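Local coordinates for probable GTP-binding protein EngB (Pyrococcus horikoshii, PDB 2CXX), which binds GDP and probably GTP, as a probable magnesium-requiring GTPase of the EngB family, and is probably needed for normal cell division and septation, at residues Ile38-Ile41 with His46-Ile49; Lys25-Lys30 with Asp50-Gly55; Arg101-Gly106 with Ala146-Val151; Glu140-Leu145 with Lys158-Ile163. All blocks are in the same frame, centred on the assembly; numbering follows the deposited sequence.

Contact 1. Residues Ile38-Ile41 with His46-Ile49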
loop_
_atom_site.group_PDB
_atom_site.type_symbol
_atom_site.label_atom_id
_atom_site.label_comp_id
_atom_site.label_asym_id
_atom_site.label_seq_id
_atom_site.Cartn_x
_atom_site.Cartn_y
_atom_site.Cartn_z
ATOM N N ILE A 38 -4.490 -2.382 13.711
ATOM C CA ILE A 38 -3.209 -1.827 13.260
ATOM C C ILE A 38 -2.129 -2.471 14.083
ATOM O O ILE A 38 -2.263 -2.604 15.306
ATOM C CB ILE A 38 -3.214 -0.294 13.479
ATOM C CG1 ILE A 38 -4.360 0.298 12.671
ATOM C CG2 ILE A 38 -1.885 0.322 13.136
ATOM C CD1 ILE A 38 -4.592 1.808 12.958
ATOM N N ILE A 39 -1.047 -2.889 13.433
ATOM C CA ILE A 39 0.031 -3.545 14.159
ATOM C C ILE A 39 1.342 -2.816 13.907
ATOM O O ILE A 39 1.488 -2.153 12.870
ATOM C CB ILE A 39 0.183 -5.038 13.744
ATOM C CG1 ILE A 39 0.483 -5.152 12.278
ATOM C CG2 ILE A 39 -1.053 -5.866 14.220
ATOM C CD1 ILE A 39 0.912 -6.574 11.937
ATOM N N GLU A 40 2.270 -2.900 14.858
ATOM C CA GLU A 40 3.605 -2.287 14.726
ATOM C C GLU A 40 4.667 -3.366 14.642
ATOM O O GLU A 40 4.665 -4.375 15.384
ATOM C CB GLU A 40 3.916 -1.350 15.920
ATOM C CG GLU A 40 3.162 -0.065 15.801
ATOM C CD GLU A 40 3.556 1.023 16.793
ATOM O OE1 GLU A 40 4.643 0.942 17.447
ATOM O OE2 GLU A 40 2.708 1.911 16.883
ATOM N N ILE A 41 5.565 -3.158 13.710
ATOM C CA ILE A 41 6.671 -4.100 13.461
ATOM C C ILE A 41 8.044 -3.409 13.590
ATOM O O ILE A 41 8.293 -2.352 12.975
ATOM C CB ILE A 41 6.498 -4.713 12.025
ATOM C CG1 ILE A 41 5.154 -5.445 11.932
ATOM C CG2 ILE A 41 7.653 -5.711 11.672
ATOM C CD1 ILE A 41 4.536 -5.272 10.509
ATOM N N HIS A 46 14.048 0.891 12.688
ATOM C CA HIS A 46 12.854 1.602 12.155
ATOM C C HIS A 46 11.590 0.879 12.572
ATOM O O HIS A 46 11.633 -0.228 13.108
ATOM C CB HIS A 46 12.915 1.656 10.646
ATOM C CG HIS A 46 14.103 2.395 10.152
ATOM N ND1 HIS A 46 14.271 3.749 10.339
ATOM C CD2 HIS A 46 15.228 1.950 9.554
ATOM C CE1 HIS A 46 15.455 4.109 9.869
ATOM N NE2 HIS A 46 16.056 3.032 9.388
ATOM N N LYS A 47 10.452 1.528 12.333
ATOM C CA LYS A 47 9.192 0.970 12.733
ATOM C C LYS A 47 8.273 0.938 11.541
ATOM O O LYS A 47 8.146 1.966 10.881
ATOM C CB LYS A 47 8.567 1.925 13.777
ATOM C CG LYS A 47 7.140 1.689 14.130
ATOM C CD LYS A 47 6.933 0.311 14.761
ATOM C CE LYS A 47 7.830 0.098 15.945
ATOM N NZ LYS A 47 7.263 0.707 17.238
ATOM N N ILE A 48 7.652 -0.209 11.300
ATOM C CA ILE A 48 6.579 -0.282 10.304
ATOM C C ILE A 48 5.241 -0.293 11.073
ATOM O O ILE A 48 5.096 -0.996 12.058
ATOM C CB ILE A 48 6.687 -1.578 9.462
ATOM C CG1 ILE A 48 7.924 -1.437 8.567
ATOM C CG2 ILE A 48 5.351 -1.831 8.711
ATOM C CD1 ILE A 48 8.342 -2.679 7.683
ATOM N N ILE A 49 4.294 0.553 10.645
ATOM C CA ILE A 49 2.955 0.523 11.238
ATOM C C ILE A 49 2.109 0.018 10.059
ATOM O O ILE A 49 2.011 0.639 9.013
ATOM C CB ILE A 49 2.523 1.884 11.797
ATOM C CG1 ILE A 49 3.559 2.361 12.822
ATOM C CG2 ILE A 49 1.154 1.722 12.469
ATOM C CD1 ILE A 49 3.283 3.708 13.406
#

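Contact 2. Residues Lys25-Lys30 with Asp50-Gly55. With GDP (guanosine-5'-diphosphate), chain D.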
loop_
_atom_site.group_PDB
_atom_site.type_symbol
_atom_site.label_atom_id
_atom_site.label_comp_id
_atom_site.label_asym_id
_atom_site.label_seq_id
_atom_site.Cartn_x
_atom_site.Cartn_y
_atom_site.Cartn_z
ATOM N N LYS A 25 7.005 -12.568 9.982
ATOM C CA LYS A 25 5.710 -13.029 9.520
ATOM C C LYS A 25 4.711 -12.298 10.337
ATOM O O LYS A 25 4.759 -12.337 11.579
ATOM C CB LYS A 25 5.520 -14.527 9.786
ATOM C CG LYS A 25 6.221 -15.410 8.808
ATOM C CD LYS A 25 5.537 -15.327 7.432
ATOM C CE LYS A 25 6.118 -16.301 6.464
ATOM N NZ LYS A 25 5.198 -16.502 5.255
ATOM N N VAL A 26 3.826 -11.594 9.664
ATOM C CA VAL A 26 2.795 -10.879 10.342
ATOM C C VAL A 26 1.469 -11.313 9.740
ATOM O O VAL A 26 1.408 -11.802 8.585
ATOM C CB VAL A 26 2.979 -9.358 10.142
ATOM C CG1 VAL A 26 4.320 -8.976 10.659
ATOM C CG2 VAL A 26 2.862 -8.982 8.679
ATOM N N ARG A 27 0.426 -11.153 10.537
ATOM C CA ARG A 27 -0.930 -11.480 10.132
ATOM C C ARG A 27 -1.097 -12.910 9.603
ATOM O O ARG A 27 -1.874 -13.173 8.678
ATOM C CB ARG A 27 -1.391 -10.443 9.113
ATOM C CG ARG A 27 -1.361 -9.026 9.719
ATOM C CD ARG A 27 -2.123 -8.051 8.855
ATOM N NE ARG A 27 -2.014 -6.677 9.327
ATOM C CZ ARG A 27 -2.781 -6.149 10.271
ATOM N NH1 ARG A 27 -3.723 -6.878 10.865
ATOM N NH2 ARG A 27 -2.619 -4.870 10.603
ATOM N N ARG A 28 -0.386 -13.847 10.211
ATOM C CA ARG A 28 -0.540 -15.229 9.778
ATOM C C ARG A 28 -1.337 -16.073 10.788
ATOM O O ARG A 28 -1.449 -17.289 10.638
ATOM C CB ARG A 28 0.833 -15.830 9.469
ATOM C CG ARG A 28 1.330 -15.392 8.084
ATOM C CD ARG A 28 0.333 -15.900 7.005
ATOM N NE ARG A 28 0.677 -15.426 5.666
ATOM C CZ ARG A 28 0.354 -14.223 5.200
ATOM N NH1 ARG A 28 -0.325 -13.385 5.978
ATOM N NH2 ARG A 28 0.729 -13.849 3.970
ATOM N N GLY A 29 -1.902 -15.423 11.805
ATOM C CA GLY A 29 -2.720 -16.150 12.758
ATOM C C GLY A 29 -2.143 -16.446 14.124
ATOM O O GLY A 29 -2.897 -16.839 15.028
ATOM N N LYS A 30 -0.837 -16.281 14.301
ATOM C CA LYS A 30 -0.281 -16.566 15.620
ATOM C C LYS A 30 -1.059 -15.705 16.587
ATOM O O LYS A 30 -1.438 -16.152 17.672
ATOM C CB LYS A 30 1.224 -16.265 15.705
ATOM C CG LYS A 30 2.098 -17.498 15.396
ATOM C CD LYS A 30 3.560 -17.347 15.854
ATOM C CE LYS A 30 4.352 -18.624 15.534
ATOM N NZ LYS A 30 5.812 -18.591 15.918
ATOM N N ASP A 50 1.545 -1.158 10.239
ATOM C CA ASP A 50 0.815 -1.846 9.189
ATOM C C ASP A 50 -0.685 -1.771 9.362
ATOM O O ASP A 50 -1.222 -2.292 10.333
ATOM C CB ASP A 50 1.263 -3.315 9.191
ATOM C CG ASP A 50 0.600 -4.101 8.107
ATOM O OD1 ASP A 50 0.533 -3.591 6.966
ATOM O OD2 ASP A 50 0.156 -5.227 8.392
HETATM N N MSE A 51 -1.363 -1.150 8.405
HETATM C CA MSE A 51 -2.789 -0.990 8.440
HETATM C C MSE A 51 -3.485 -2.252 7.979
HETATM O O MSE A 51 -2.959 -2.976 7.156
HETATM C CB MSE A 51 -3.210 0.136 7.500
HETATM C CG MSE A 51 -2.469 1.452 7.596
HETATM SE SE MSE A 51 -2.717 2.235 9.442
HETATM C CE MSE A 51 -0.913 3.035 9.669
ATOM N N PRO A 52 -4.620 -2.586 8.595
ATOM C CA PRO A 52 -5.332 -3.779 8.127
ATOM C C PRO A 52 -5.734 -3.535 6.651
ATOM O O PRO A 52 -5.976 -2.415 6.231
ATOM C CB PRO A 52 -6.561 -3.860 9.058
ATOM C CG PRO A 52 -6.580 -2.600 9.811
ATOM C CD PRO A 52 -5.220 -1.992 9.809
ATOM N N GLY A 53 -5.805 -4.593 5.858
ATOM C CA GLY A 53 -6.168 -4.425 4.446
ATOM C C GLY A 53 -7.516 -3.729 4.246
ATOM O O GLY A 53 -8.497 -3.997 4.992
ATOM N N PHE A 54 -7.586 -2.859 3.234
ATOM C CA PHE A 54 -8.801 -2.141 2.878
ATOM C C PHE A 54 -9.732 -3.044 2.071
ATOM O O PHE A 54 -9.340 -4.055 1.559
ATOM C CB PHE A 54 -8.506 -0.992 1.898
ATOM C CG PHE A 54 -7.553 0.050 2.417
ATOM C CD1 PHE A 54 -7.787 0.663 3.637
ATOM C CD2 PHE A 54 -6.510 0.484 1.604
ATOM C CE1 PHE A 54 -6.988 1.720 4.062
ATOM C CE2 PHE A 54 -5.709 1.538 2.009
ATOM C CZ PHE A 54 -5.946 2.157 3.243
ATOM N N GLY A 55 -10.987 -2.638 1.973
ATOM C CA GLY A 55 -11.898 -3.345 1.089
ATOM C C GLY A 55 -12.487 -4.643 1.564
ATOM O O GLY A 55 -12.392 -5.011 2.713
HETATM P PB GDP D . -2.464 -9.264 2.120
HETATM O O1B GDP D . -3.888 -9.614 2.391
HETATM O O2B GDP D . -2.369 -8.012 1.158
HETATM O O3B GDP D . -1.485 -9.332 3.273
HETATM O O3A GDP D . -1.958 -10.425 1.162
HETATM P PA GDP D . -1.024 -11.717 1.263
HETATM O O1A GDP D . 0.376 -11.308 1.502
HETATM O O2A GDP D . -1.555 -12.689 2.381
HETATM O "O5'" GDP D . -1.040 -12.318 -0.223
HETATM C "C5'" GDP D . -2.341 -12.611 -0.638
HETATM C "C4'" GDP D . -2.302 -13.598 -1.812
HETATM O "O4'" GDP D . -1.474 -13.034 -2.923
HETATM C "C3'" GDP D . -1.651 -14.916 -1.566
HETATM O "O3'" GDP D . -2.182 -16.178 -1.991
HETATM C "C2'" GDP D . -0.156 -14.668 -1.862
HETATM O "O2'" GDP D . 0.489 -15.943 -2.236
HETATM C "C1'" GDP D . -0.330 -13.925 -3.189
HETATM N N9 GDP D . 0.804 -13.068 -3.563
HETATM C C8 GDP D . 1.488 -12.118 -2.773
HETATM N N7 GDP D . 2.414 -11.555 -3.471
HETATM C C5 GDP D . 2.405 -12.083 -4.735
HETATM C C6 GDP D . 3.161 -11.872 -5.929
HETATM O O6 GDP D . 4.054 -11.085 -5.981
HETATM N N1 GDP D . 2.848 -12.609 -7.067
HETATM C C2 GDP D . 1.838 -13.529 -7.046
HETATM N N2 GDP D . 1.573 -14.238 -8.195
HETATM N N3 GDP D . 1.123 -13.747 -5.953
HETATM C C4 GDP D . 1.376 -13.047 -4.789
#

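Contact 3. Residues Arg101-Gly106 with Ala146-Val151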
loop_
_atom_site.group_PDB
_atom_site.type_symbol
_atom_site.label_atom_id
_atom_site.label_comp_id
_atom_site.label_asym_id
_atom_site.label_seq_id
_atom_site.Cartn_x
_atom_site.Cartn_y
_atom_site.Cartn_z
ATOM N N ARG A 101 -14.025 -0.730 -13.387
ATOM C CA ARG A 101 -15.400 -1.122 -13.077
ATOM C C ARG A 101 -16.016 -0.200 -12.029
ATOM O O ARG A 101 -17.225 0.078 -12.073
ATOM C CB ARG A 101 -15.509 -2.580 -12.617
ATOM C CG ARG A 101 -14.868 -3.608 -13.540
ATOM C CD ARG A 101 -15.367 -5.041 -13.060
ATOM N NE ARG A 101 -14.652 -6.111 -13.718
ATOM C CZ ARG A 101 -13.480 -6.584 -13.317
ATOM N NH1 ARG A 101 -12.917 -6.074 -12.246
ATOM N NH2 ARG A 101 -12.887 -7.560 -14.011
ATOM N N TRP A 102 -15.211 0.300 -11.101
ATOM C CA TRP A 102 -15.736 1.211 -10.108
ATOM C C TRP A 102 -16.090 2.554 -10.755
ATOM O O TRP A 102 -17.163 3.131 -10.473
ATOM C CB TRP A 102 -14.688 1.390 -8.975
ATOM C CG TRP A 102 -14.741 0.258 -7.944
ATOM C CD1 TRP A 102 -14.736 -1.109 -8.201
ATOM C CD2 TRP A 102 -14.865 0.385 -6.523
ATOM N NE1 TRP A 102 -14.851 -1.817 -7.032
ATOM C CE2 TRP A 102 -14.939 -0.933 -5.984
ATOM C CE3 TRP A 102 -14.929 1.476 -5.644
ATOM C CZ2 TRP A 102 -15.075 -1.168 -4.626
ATOM C CZ3 TRP A 102 -15.062 1.224 -4.268
ATOM C CH2 TRP A 102 -15.133 -0.088 -3.783
ATOM N N GLU A 103 -15.235 3.039 -11.641
ATOM C CA GLU A 103 -15.533 4.322 -12.272
ATOM C C GLU A 103 -16.799 4.151 -13.089
ATOM O O GLU A 103 -17.640 5.036 -13.056
ATOM C CB GLU A 103 -14.398 4.804 -13.163
ATOM C CG GLU A 103 -13.106 5.165 -12.407
ATOM C CD GLU A 103 -12.059 5.790 -13.345
ATOM O OE1 GLU A 103 -12.133 5.484 -14.528
ATOM O OE2 GLU A 103 -11.182 6.559 -12.920
ATOM N N LYS A 104 -16.937 3.028 -13.806
ATOM C CA LYS A 104 -18.164 2.783 -14.574
ATOM C C LYS A 104 -19.394 3.008 -13.711
ATOM O O LYS A 104 -20.345 3.682 -14.139
ATOM C CB LYS A 104 -18.185 1.350 -15.149
ATOM C CG LYS A 104 -19.232 1.118 -16.236
ATOM C CD LYS A 104 -19.375 -0.349 -16.537
ATOM C CE LYS A 104 -20.605 -0.673 -17.385
ATOM N NZ LYS A 104 -20.388 -2.027 -17.996
ATOM N N ARG A 105 -19.408 2.514 -12.477
ATOM C CA ARG A 105 -20.599 2.730 -11.674
ATOM C C ARG A 105 -20.642 3.974 -10.795
ATOM O O ARG A 105 -21.473 4.093 -9.875
ATOM C CB ARG A 105 -20.911 1.501 -10.840
ATOM C CG ARG A 105 -19.860 1.061 -9.900
ATOM C CD ARG A 105 -20.536 0.077 -8.961
ATOM N NE ARG A 105 -19.607 -0.405 -7.971
ATOM C CZ ARG A 105 -18.611 -1.221 -8.264
ATOM N NH1 ARG A 105 -18.450 -1.641 -9.499
ATOM N NH2 ARG A 105 -17.755 -1.569 -7.340
ATOM N N GLY A 106 -19.725 4.892 -11.078
ATOM C CA GLY A 106 -19.650 6.143 -10.350
ATOM C C GLY A 106 -19.120 6.112 -8.943
ATOM O O GLY A 106 -19.504 6.944 -8.147
ATOM N N ALA A 146 -0.668 5.947 -12.763
ATOM C CA ALA A 146 -0.153 7.296 -12.548
ATOM C C ALA A 146 -1.213 8.322 -12.951
ATOM O O ALA A 146 -1.450 9.277 -12.230
ATOM C CB ALA A 146 1.162 7.513 -13.324
ATOM N N GLU A 147 -1.895 8.096 -14.078
ATOM C CA GLU A 147 -2.933 9.019 -14.511
ATOM C C GLU A 147 -4.118 9.017 -13.499
ATOM O O GLU A 147 -4.626 10.073 -13.150
ATOM C CB GLU A 147 -3.380 8.583 -15.925
ATOM C CG GLU A 147 -4.120 9.618 -16.770
ATOM C CD GLU A 147 -5.559 9.745 -16.439
ATOM O OE1 GLU A 147 -6.176 8.726 -16.112
ATOM O OE2 GLU A 147 -6.103 10.876 -16.528
ATOM N N LYS A 148 -4.522 7.840 -13.002
ATOM C CA LYS A 148 -5.663 7.786 -12.079
ATOM C C LYS A 148 -5.348 8.352 -10.688
ATOM O O LYS A 148 -6.232 8.918 -10.019
ATOM C CB LYS A 148 -6.156 6.329 -11.938
ATOM C CG LYS A 148 -6.762 5.756 -13.239
ATOM C CD LYS A 148 -8.038 6.473 -13.581
ATOM C CE LYS A 148 -8.494 6.151 -14.998
ATOM N NZ LYS A 148 -9.682 6.984 -15.400
ATOM N N PHE A 149 -4.098 8.195 -10.261
ATOM C CA PHE A 149 -3.657 8.679 -8.933
ATOM C C PHE A 149 -3.204 10.168 -8.977
ATOM O O PHE A 149 -2.847 10.726 -7.957
ATOM C CB PHE A 149 -2.447 7.883 -8.463
ATOM C CG PHE A 149 -2.747 6.480 -7.963
ATOM C CD1 PHE A 149 -3.987 5.851 -8.209
ATOM C CD2 PHE A 149 -1.718 5.747 -7.308
ATOM C CE1 PHE A 149 -4.190 4.540 -7.826
ATOM C CE2 PHE A 149 -1.918 4.410 -6.929
ATOM C CZ PHE A 149 -3.151 3.803 -7.188
ATOM N N GLU A 150 -3.220 10.779 -10.164
ATOM C CA GLU A 150 -2.783 12.187 -10.351
ATOM C C GLU A 150 -1.311 12.374 -10.019
ATOM O O GLU A 150 -0.912 13.279 -9.287
ATOM C CB GLU A 150 -3.652 13.195 -9.537
ATOM C CG GLU A 150 -5.093 13.207 -10.024
ATOM C CD GLU A 150 -5.990 14.174 -9.276
ATOM O OE1 GLU A 150 -5.521 14.873 -8.341
ATOM O OE2 GLU A 150 -7.182 14.209 -9.629
ATOM N N VAL A 151 -0.508 11.473 -10.570
ATOM C CA VAL A 151 0.936 11.480 -10.433
ATOM C C VAL A 151 1.536 12.048 -11.713
ATOM O O VAL A 151 1.258 11.553 -12.800
ATOM C CB VAL A 151 1.488 10.089 -10.227
ATOM C CG1 VAL A 151 2.967 10.123 -10.235
ATOM C CG2 VAL A 151 1.016 9.571 -8.880
#

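Contact 4. Residues Glu140-Leu145 with Lys158-Ile163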
loop_
_atom_site.group_PDB
_atom_site.type_symbol
_atom_site.label_atom_id
_atom_site.label_comp_id
_atom_site.label_asym_id
_atom_site.label_seq_id
_atom_site.Cartn_x
_atom_site.Cartn_y
_atom_site.Cartn_z
ATOM N N GLU A 140 2.529 -0.173 -18.983
ATOM C CA GLU A 140 1.177 0.249 -19.267
ATOM C C GLU A 140 0.389 0.322 -17.984
ATOM O O GLU A 140 -0.392 1.251 -17.805
ATOM C CB GLU A 140 0.501 -0.743 -20.245
ATOM C CG GLU A 140 -0.970 -0.501 -20.495
ATOM C CD GLU A 140 -1.604 -1.664 -21.308
ATOM O OE1 GLU A 140 -2.848 -1.708 -21.450
ATOM O OE2 GLU A 140 -0.842 -2.540 -21.802
ATOM N N VAL A 141 0.595 -0.633 -17.065
ATOM C CA VAL A 141 -0.165 -0.602 -15.808
ATOM C C VAL A 141 0.226 0.649 -14.985
ATOM O O VAL A 141 -0.629 1.383 -14.454
ATOM C CB VAL A 141 0.118 -1.910 -15.009
ATOM C CG1 VAL A 141 -0.295 -1.803 -13.500
ATOM C CG2 VAL A 141 -0.660 -3.054 -15.673
ATOM N N ILE A 142 1.519 0.862 -14.871
ATOM C CA ILE A 142 2.040 1.994 -14.108
ATOM C C ILE A 142 1.615 3.313 -14.749
ATOM O O ILE A 142 1.296 4.258 -14.043
ATOM C CB ILE A 142 3.570 1.874 -13.999
ATOM C CG1 ILE A 142 3.884 0.703 -13.037
ATOM C CG2 ILE A 142 4.174 3.179 -13.601
ATOM C CD1 ILE A 142 5.335 0.491 -12.754
ATOM N N ASN A 143 1.535 3.385 -16.071
ATOM C CA ASN A 143 1.118 4.642 -16.680
ATOM C C ASN A 143 -0.332 4.890 -16.386
ATOM O O ASN A 143 -0.733 6.037 -16.165
ATOM C CB ASN A 143 1.299 4.646 -18.194
ATOM C CG ASN A 143 2.755 4.746 -18.601
ATOM O OD1 ASN A 143 3.609 5.140 -17.804
ATOM N ND2 ASN A 143 3.045 4.429 -19.843
ATOM N N PHE A 144 -1.141 3.824 -16.382
ATOM C CA PHE A 144 -2.566 3.958 -16.095
ATOM C C PHE A 144 -2.767 4.434 -14.650
ATOM O O PHE A 144 -3.547 5.353 -14.377
ATOM C CB PHE A 144 -3.263 2.565 -16.306
ATOM C CG PHE A 144 -4.716 2.558 -16.012
ATOM C CD1 PHE A 144 -5.631 2.960 -16.978
ATOM C CD2 PHE A 144 -5.183 2.154 -14.761
ATOM C CE1 PHE A 144 -6.976 2.952 -16.697
ATOM C CE2 PHE A 144 -6.498 2.142 -14.464
ATOM C CZ PHE A 144 -7.427 2.539 -15.425
ATOM N N LEU A 145 -2.073 3.784 -13.713
ATOM C CA LEU A 145 -2.215 4.118 -12.315
ATOM C C LEU A 145 -1.726 5.536 -12.076
ATOM O O LEU A 145 -2.294 6.254 -11.273
ATOM C CB LEU A 145 -1.416 3.115 -11.443
ATOM C CG LEU A 145 -1.841 1.635 -11.462
ATOM C CD1 LEU A 145 -1.012 0.821 -10.469
ATOM C CD2 LEU A 145 -3.281 1.571 -11.072
ATOM N N LYS A 158 9.669 7.548 -9.585
ATOM C CA LYS A 158 10.012 7.841 -8.201
ATOM C C LYS A 158 8.925 7.265 -7.277
ATOM O O LYS A 158 9.158 6.900 -6.108
ATOM C CB LYS A 158 10.074 9.362 -7.975
ATOM C CG LYS A 158 11.180 10.087 -8.778
ATOM C CD LYS A 158 12.575 9.579 -8.363
ATOM C CE LYS A 158 13.645 10.206 -9.273
ATOM N NZ LYS A 158 13.292 10.025 -10.746
ATOM N N VAL A 159 7.730 7.169 -7.838
ATOM C CA VAL A 159 6.584 6.711 -7.066
ATOM C C VAL A 159 6.262 5.245 -7.205
ATOM O O VAL A 159 6.121 4.537 -6.188
ATOM C CB VAL A 159 5.328 7.506 -7.445
ATOM C CG1 VAL A 159 4.109 7.004 -6.642
ATOM C CG2 VAL A 159 5.564 8.984 -7.154
ATOM N N PHE A 160 6.180 4.796 -8.450
ATOM C CA PHE A 160 5.778 3.414 -8.771
ATOM C C PHE A 160 6.910 2.421 -8.911
ATOM O O PHE A 160 7.702 2.489 -9.844
ATOM C CB PHE A 160 4.924 3.401 -10.051
ATOM C CG PHE A 160 3.634 4.115 -9.891
ATOM C CD1 PHE A 160 3.537 5.437 -10.253
ATOM C CD2 PHE A 160 2.506 3.440 -9.384
ATOM C CE1 PHE A 160 2.334 6.099 -10.133
ATOM C CE2 PHE A 160 1.278 4.086 -9.258
ATOM C CZ PHE A 160 1.208 5.431 -9.649
ATOM N N ILE A 161 6.984 1.477 -7.968
ATOM C CA ILE A 161 8.039 0.471 -8.009
ATOM C C ILE A 161 7.437 -0.922 -8.189
ATOM O O ILE A 161 6.807 -1.477 -7.263
ATOM C CB ILE A 161 8.852 0.435 -6.672
ATOM C CG1 ILE A 161 9.323 1.845 -6.302
ATOM C CG2 ILE A 161 10.034 -0.538 -6.806
ATOM C CD1 ILE A 161 10.311 2.462 -7.223
ATOM N N PRO A 162 7.572 -1.491 -9.389
ATOM C CA PRO A 162 7.006 -2.832 -9.545
ATOM C C PRO A 162 7.870 -3.906 -8.844
ATOM O O PRO A 162 9.110 -3.897 -8.884
ATOM C CB PRO A 162 6.921 -2.994 -11.061
ATOM C CG PRO A 162 8.027 -2.143 -11.576
ATOM C CD PRO A 162 8.121 -0.960 -10.658
ATOM N N ILE A 163 7.201 -4.842 -8.164
ATOM C CA ILE A 163 7.918 -5.912 -7.445
ATOM C C ILE A 163 7.111 -7.221 -7.533
ATOM O O ILE A 163 5.955 -7.231 -7.980
ATOM C CB ILE A 163 7.999 -5.587 -5.910
ATOM C CG1 ILE A 163 6.571 -5.272 -5.425
ATOM C CG2 ILE A 163 8.816 -4.304 -5.627
ATOM C CD1 ILE A 163 6.417 -5.180 -3.943
#

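Contact 1. Residues Ile38-Ile41 with His46-Ile49
Ile-41 and Ile-48 face each other as a hydrogen-bonded pair in a beta hairpin, formed by strands 39-43 and 46-50 at one border of the G-domain sheet. Two backbone bonds close the pair, Ile-41 N to Ile-48 O and Ile-48 N to Ile-41 O, each 2.8 Å and nearly straight. The next pair toward the open end of the hairpin, Glu-40 with Ile-49, is non-hydrogen-bonded; there CA of Ile-49 approaches Ile-39 O at 3.5 Å in a CA-H...O contact. The two strands run antiparallel at 154°. Ile-41 and Ile-48 put their side chains on one face, CD1 of Ile-41 lying 4.0 Å from CG2 of Ile-48.

On the other face Glu-40 lies alongside Ile-49, its CG beside Ile-49 CG1, while its carboxylate takes up Lys-47. The lysine chain bends at chi2, chi3 and chi4, curling over Ile-41 O so that NZ reaches Glu-40 OE1 at 2.6 Å. It arrives on the anti side of that oxygen, 28° out of the carboxylate plane. Where the segment 38-41 begins, CG2 of Ile-38 presses on CG2 of Ile-49 at 3.4 Å, closer than usual van der Waals contact.

Beyond the first shell, helix 14-22 covers Ile-41 with Ile-18 and Ile-48 with Thr-22. Strand 3-8 carries the hairpin into the main sheet, the backbone of Ile-49 bonding to Ile-4 and Phe-6.

Contact 2. Residues Lys25-Lys30 with Asp50-Gly55
Arg-27 turns its CG opposite the carbonyl carbon (chi1 -60°) and then runs extended to NE, which carries the guanidinium across to Asp-50. With CG of Asp-50 opposite its backbone N (chi1 -178°), the carboxylate lies beside its own carbonyl carbon, and the arginine, coming from the other direction, can take OD2 and the main-chain O together. The grip is side-on and uses two nitrogens. NE gives an almost straight salt-bridge bond of 2.8 Å to Asp-50 OD2, met on the anti side of the oxygen, while NH2 gives a more bent bond of 2.9 Å to the main-chain Asp-50 O, approaching above the carbonyl plane. Both acceptors lie close to the guanidinium plane, and CA of Pro-52 sits over one face of that group.

Asp-50 to Gly-53 is the DxxG signature of P-loop GTPases, predicted here to bind GTP. The carboxylate is shared, because Asp-50 OD1 makes a salt bridge to Lys-14 of the P-loop. The arginine is held further by Lys-37 O on NH2 and Val-34 O on NH1, which fix its rotation. Next in the chain, Arg-28 points to the nucleotide instead: its NH2 comes within 3.0 Å of O2A on the alpha phosphate of GDP, while its NH1 bonds back to Arg-27 O at 3.1 Å.

Contact 3. Residues Arg101-Gly106 with Ala146-Val151
A single surface salt bridge, Glu-103 to Lys-148, joins the C-terminal ends of helices 94-104 and 138-149, neighbours on the flank of the G domain. The backbones stay well apart, with the closest CA atoms, those of Glu-103 and Lys-148, at 10.5 Å, and it is two long side chains reaching from opposite directions that span the gap. Glu-103 stretches straight out beyond CG. Lys-148 instead kinks at its second torsion (chi2 -67°) and then extends, laying CD 3.2 Å from Glu-103 OE2 before its ammonium arrives.

Lys-148 NZ sits in the fork of the carboxylate, 3.0 Å from Glu-103 OE1 and 2.9 Å from Glu-103 OE2, each oxygen using its syn lone pair. Within the second helix Glu-147 OE1 is a long partner of the same NZ at 4.0 Å. A Schellman motif follows in each segment, with Gly-106 and Glu-150 at positive phi. Phe-149 turns inward to pack on helix 110-120, where its ring meets that of Tyr-115. Glu-103 and Lys-148 themselves are both partly exposed.

The lysine thus stands between two carboxylates, whose oxygens Glu-103 OE2 and Glu-147 OE1 remain 6.3 Å apart; its positive charge would be expected to ease their mutual repulsion.

Contact 4. Residues Glu140-Leu145 with Lys158-Ile163
Leu-145 N bonds to Val-141 O at 2.9 Å, a helical turn that sets Leu-145 beside Ile-142 on the side of the helix facing Phe-160; no hydrogen bond crosses between the two segments. The contact is carried by hydrocarbon. Ile-142 slides past Phe-160 in the opposite direction, its CG2 3.6 Å from Phe-160 CB. The other branch of the isoleucine, with CG1 opposite the carbonyl carbon (chi1 -71°), sends CD1 across Pro-162 at about a right angle and stops 3.8 Å from Pro-162 CD.

Farther along the helix, Leu-145 CB approaches the outer end of the aromatic ring obliquely, 3.6 Å from Phe-160 CE2 and 3.9 Å from Phe-160 CZ, so the ring is met by Ile-142 near its base and by Leu-145 near its end. The carbonyl oxygen of Ile-142 lies over one face of the ring. Phe-160 also packs on Val-127 and Val-129 of strand 125-130, while Leu-145 is backed by Ile-99 of helix 94-104.

The axes of the helix and strand segments pass 9.8 Å apart, running nearly antiparallel at 154°. Strand 125-130, helix 138-149 and the parallel neighbouring strand 160-162 together make a beta-alpha-beta crossover, with short helix 156-159 on the return, as in P-loop GTPase domains.

In the fold
Contacts 1 and 4 reach the two outermost strands of the same sheet, their centres about 25 Å apart on opposite sides of the chain's centre. Contact 1 mixes backbone pairing, aliphatic packing and one ion pair and is partly buried; contact 4 is buried and wholly apolar. Contact 2 is also buried, but its chemistry is mainly polar, a salt bridge with a main-chain hydrogen bond, beside the nucleotide site. It joins contact 1 directly, since Ile-39 O probably bonds to Asp-50 N at 2.8 Å, and along the chain contact 1 is nested inside it. Contacts 3 and 4 share helix 138-149: its outer side bears the surface salt bridge, while Ala-146 and Phe-149 pack on Phe-160 of contact 4.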